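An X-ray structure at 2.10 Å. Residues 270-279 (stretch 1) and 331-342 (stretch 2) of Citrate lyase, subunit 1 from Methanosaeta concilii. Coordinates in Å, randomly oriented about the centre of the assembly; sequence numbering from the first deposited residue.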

# COMPACT_ATOMS: atom_id res chain seq x y z
N GLU C 270 47.15 -50.46 2.37
CA GLU C 270 48.41 -50.30 3.10
C GLU C 270 49.51 -49.51 2.33
O GLU C 270 50.66 -49.48 2.77
CB GLU C 270 48.96 -51.67 3.58
CG GLU C 270 47.97 -52.53 4.37
CD GLU C 270 47.23 -51.81 5.48
OE1 GLU C 270 47.89 -51.25 6.38
OE2 GLU C 270 45.97 -51.82 5.44
N GLY C 271 49.13 -48.87 1.23
CA GLY C 271 50.04 -48.06 0.42
C GLY C 271 50.34 -46.72 1.06
O GLY C 271 49.44 -46.11 1.68
N ARG C 272 51.58 -46.23 0.94
CA ARG C 272 51.99 -44.95 1.52
C ARG C 272 51.84 -43.76 0.54
O ARG C 272 51.99 -42.61 0.97
CB ARG C 272 53.40 -45.01 2.16
CG ARG C 272 54.58 -45.31 1.22
CD ARG C 272 55.93 -45.31 1.94
NE ARG C 272 56.21 -44.02 2.59
CZ ARG C 272 56.79 -42.98 1.99
NH1 ARG C 272 57.19 -43.08 0.73
NH2 ARG C 272 56.97 -41.85 2.65
N VAL C 273 51.51 -44.01 -0.76
CA VAL C 273 51.31 -42.91 -1.72
C VAL C 273 49.81 -42.71 -2.04
O VAL C 273 49.17 -43.55 -2.69
CB VAL C 273 52.16 -42.97 -3.02
CG1 VAL C 273 52.03 -41.67 -3.82
CG2 VAL C 273 53.61 -43.29 -2.72
N TRP C 274 49.26 -41.59 -1.58
CA TRP C 274 47.87 -41.30 -1.88
C TRP C 274 47.78 -40.11 -2.82
O TRP C 274 48.66 -39.22 -2.83
CB TRP C 274 47.04 -41.09 -0.61
CG TRP C 274 46.87 -42.35 0.20
CD1 TRP C 274 47.79 -42.93 1.01
CD2 TRP C 274 45.69 -43.16 0.27
NE1 TRP C 274 47.26 -44.06 1.59
CE2 TRP C 274 45.97 -44.22 1.16
CE3 TRP C 274 44.43 -43.11 -0.35
CZ2 TRP C 274 45.04 -45.22 1.44
CZ3 TRP C 274 43.50 -44.08 -0.04
CH2 TRP C 274 43.80 -45.12 0.84
N THR C 275 46.75 -40.11 -3.66
CA THR C 275 46.59 -39.06 -4.63
C THR C 275 45.19 -38.47 -4.65
O THR C 275 44.18 -39.18 -4.52
CB THR C 275 46.98 -39.55 -6.04
OG1 THR C 275 46.19 -40.69 -6.40
CG2 THR C 275 48.47 -39.83 -6.19
N MET C 276 45.13 -37.16 -4.87
CA MET C 276 43.88 -36.44 -5.05
C MET C 276 44.13 -35.48 -6.20
O MET C 276 44.41 -34.30 -6.01
CB MET C 276 43.39 -35.76 -3.78
CG MET C 276 42.02 -35.16 -3.96
SD MET C 276 41.20 -34.76 -2.41
CE MET C 276 42.50 -33.82 -1.57
N VAL C 277 44.09 -36.05 -7.40
CA VAL C 277 44.39 -35.35 -8.65
C VAL C 277 43.11 -34.93 -9.38
O VAL C 277 42.15 -35.70 -9.47
CB VAL C 277 45.36 -36.16 -9.56
CG1 VAL C 277 45.70 -35.39 -10.83
CG2 VAL C 277 46.63 -36.54 -8.80
N ALA C 278 43.11 -33.69 -9.86
CA ALA C 278 42.02 -33.14 -10.62
C ALA C 278 42.16 -33.50 -12.10
O ALA C 278 43.22 -33.30 -12.70
CB ALA C 278 41.99 -31.64 -10.45
N GLY C 279 41.12 -34.09 -12.67
CA GLY C 279 41.08 -34.42 -14.09
C GLY C 279 41.40 -35.85 -14.45
O GLY C 279 42.28 -36.47 -13.84
N PRO C 331 55.69 -46.54 9.06
CA PRO C 331 57.01 -45.86 9.13
C PRO C 331 57.37 -45.33 7.73
O PRO C 331 56.84 -45.85 6.73
CB PRO C 331 57.96 -46.96 9.60
CG PRO C 331 57.31 -48.23 9.21
CD PRO C 331 55.83 -48.00 9.20
N ASN C 332 58.22 -44.28 7.66
CA ASN C 332 58.59 -43.47 6.46
C ASN C 332 57.45 -42.45 6.23
O ASN C 332 57.57 -41.57 5.37
CB ASN C 332 58.83 -44.29 5.15
CG ASN C 332 59.59 -45.60 5.20
OD1 ASN C 332 59.43 -46.45 4.31
ND2 ASN C 332 60.43 -45.81 6.21
N GLY C 333 56.38 -42.58 7.01
CA GLY C 333 55.18 -41.77 6.92
C GLY C 333 54.33 -42.17 5.73
O GLY C 333 54.43 -43.29 5.23
N LYS C 334 53.50 -41.24 5.28
CA LYS C 334 52.63 -41.38 4.11
C LYS C 334 52.64 -40.06 3.35
O LYS C 334 52.82 -39.01 3.96
CB LYS C 334 51.20 -41.77 4.51
CG LYS C 334 51.06 -43.26 4.75
CD LYS C 334 49.71 -43.65 5.31
CE LYS C 334 49.65 -45.15 5.49
NZ LYS C 334 48.44 -45.58 6.22
N VAL C 335 52.48 -40.10 2.03
CA VAL C 335 52.47 -38.89 1.20
C VAL C 335 51.10 -38.66 0.53
O VAL C 335 50.52 -39.60 -0.03
CB VAL C 335 53.64 -38.90 0.19
CG1 VAL C 335 53.52 -37.77 -0.80
CG2 VAL C 335 54.99 -38.83 0.90
N LEU C 336 50.57 -37.41 0.61
CA LEU C 336 49.32 -36.96 -0.04
C LEU C 336 49.65 -35.99 -1.18
O LEU C 336 50.13 -34.88 -0.93
CB LEU C 336 48.30 -36.34 0.95
CG LEU C 336 46.95 -35.82 0.35
CD1 LEU C 336 46.19 -36.90 -0.49
CD2 LEU C 336 46.04 -35.25 1.43
N LEU C 337 49.38 -36.42 -2.43
CA LEU C 337 49.64 -35.62 -3.63
C LEU C 337 48.36 -35.00 -4.18
O LEU C 337 47.55 -35.69 -4.80
CB LEU C 337 50.37 -36.45 -4.70
CG LEU C 337 51.70 -37.11 -4.27
CD1 LEU C 337 52.12 -38.15 -5.27
CD2 LEU C 337 52.80 -36.08 -4.11
N ILE C 338 48.18 -33.71 -3.91
CA ILE C 338 47.04 -32.90 -4.35
C ILE C 338 47.47 -32.16 -5.60
O ILE C 338 47.94 -31.01 -5.55
CB ILE C 338 46.49 -31.96 -3.23
CG1 ILE C 338 46.40 -32.70 -1.85
CG2 ILE C 338 45.12 -31.37 -3.68
CD1 ILE C 338 45.89 -31.92 -0.67
N GLY C 339 47.36 -32.84 -6.72
CA GLY C 339 47.80 -32.29 -7.99
C GLY C 339 46.71 -32.00 -8.99
O GLY C 339 45.52 -32.00 -8.66
N GLY C 340 47.15 -31.76 -10.22
CA GLY C 340 46.28 -31.49 -11.35
C GLY C 340 46.91 -30.54 -12.34
O GLY C 340 47.96 -29.94 -12.07
N ALA C 341 46.26 -30.39 -13.49
CA ALA C 341 46.71 -29.48 -14.53
C ALA C 341 46.22 -28.07 -14.20
O ALA C 341 45.71 -27.83 -13.10
CB ALA C 341 46.15 -29.92 -15.88
N ILE C 342 46.38 -27.14 -15.14
CA ILE C 342 45.87 -25.79 -15.00
C ILE C 342 44.41 -25.94 -15.48
O ILE C 342 44.21 -26.23 -16.65
CB ILE C 342 46.68 -24.76 -15.83
CG1 ILE C 342 48.18 -24.75 -15.40
CG2 ILE C 342 46.04 -23.34 -15.72
CD1 ILE C 342 49.13 -24.12 -16.44
O HOH W 1 43.80 -31.42 -14.50

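The contact is built first from backbone. Two parallel strands, 273-275 and 334-338, lie side by side, and their hydrogen bonds alternate as parallel pairing requires: R272, W274 and M276 of the first stretch pair with V335 and L337 of the second. V335 N donates to R272 O at 2.8 Å, W274 N to V335 O at 2.8 Å, L337 N to W274 O at 2.9 Å, and M276 N to L337 O at 2.8 Å, all nearly straight. Past M276 the ladder loosens. G339 N to M276 O is long at 3.4 Å, bent and weak, although A278 N still meets G339 O at 3.2 Å with good geometry. Where direct pairing gives out, a water takes over, donating to A278 O at 2.7 Å and accepting from A341 N at 2.9 Å.

At the start of the ladder, R272 extends its side chain to the loop leading into the second strand. R272 NH2 donates to N332 O at 2.8 Å and R272 NE to G333 O at 3.3 Å. Both carbonyls lie near the guanidinium plane, at its edge, so one charged group serves two successive backbone acceptors. G333 has positive phi, which by itself favours glycine.

Packing follows the strand alternation. V273, T275, V335 and L337 share one face of the sheet, where V273 CG1 touches L337 CD1 at 3.8 Å. W274 and L336 occupy the other, with W274 CB 4.3 Å from L336 CD1. Farther along, M276 CE reaches I338 CD1 at 4.0 Å.

At G340 a CB would sit 3.1 Å from A278 CB, and the residue's own backbone angles already call for glycine. Read as a rule, backbone bonds carry the register, R272 adds two side-chain bonds at the entry, and at G340 a CB would be tight against A278.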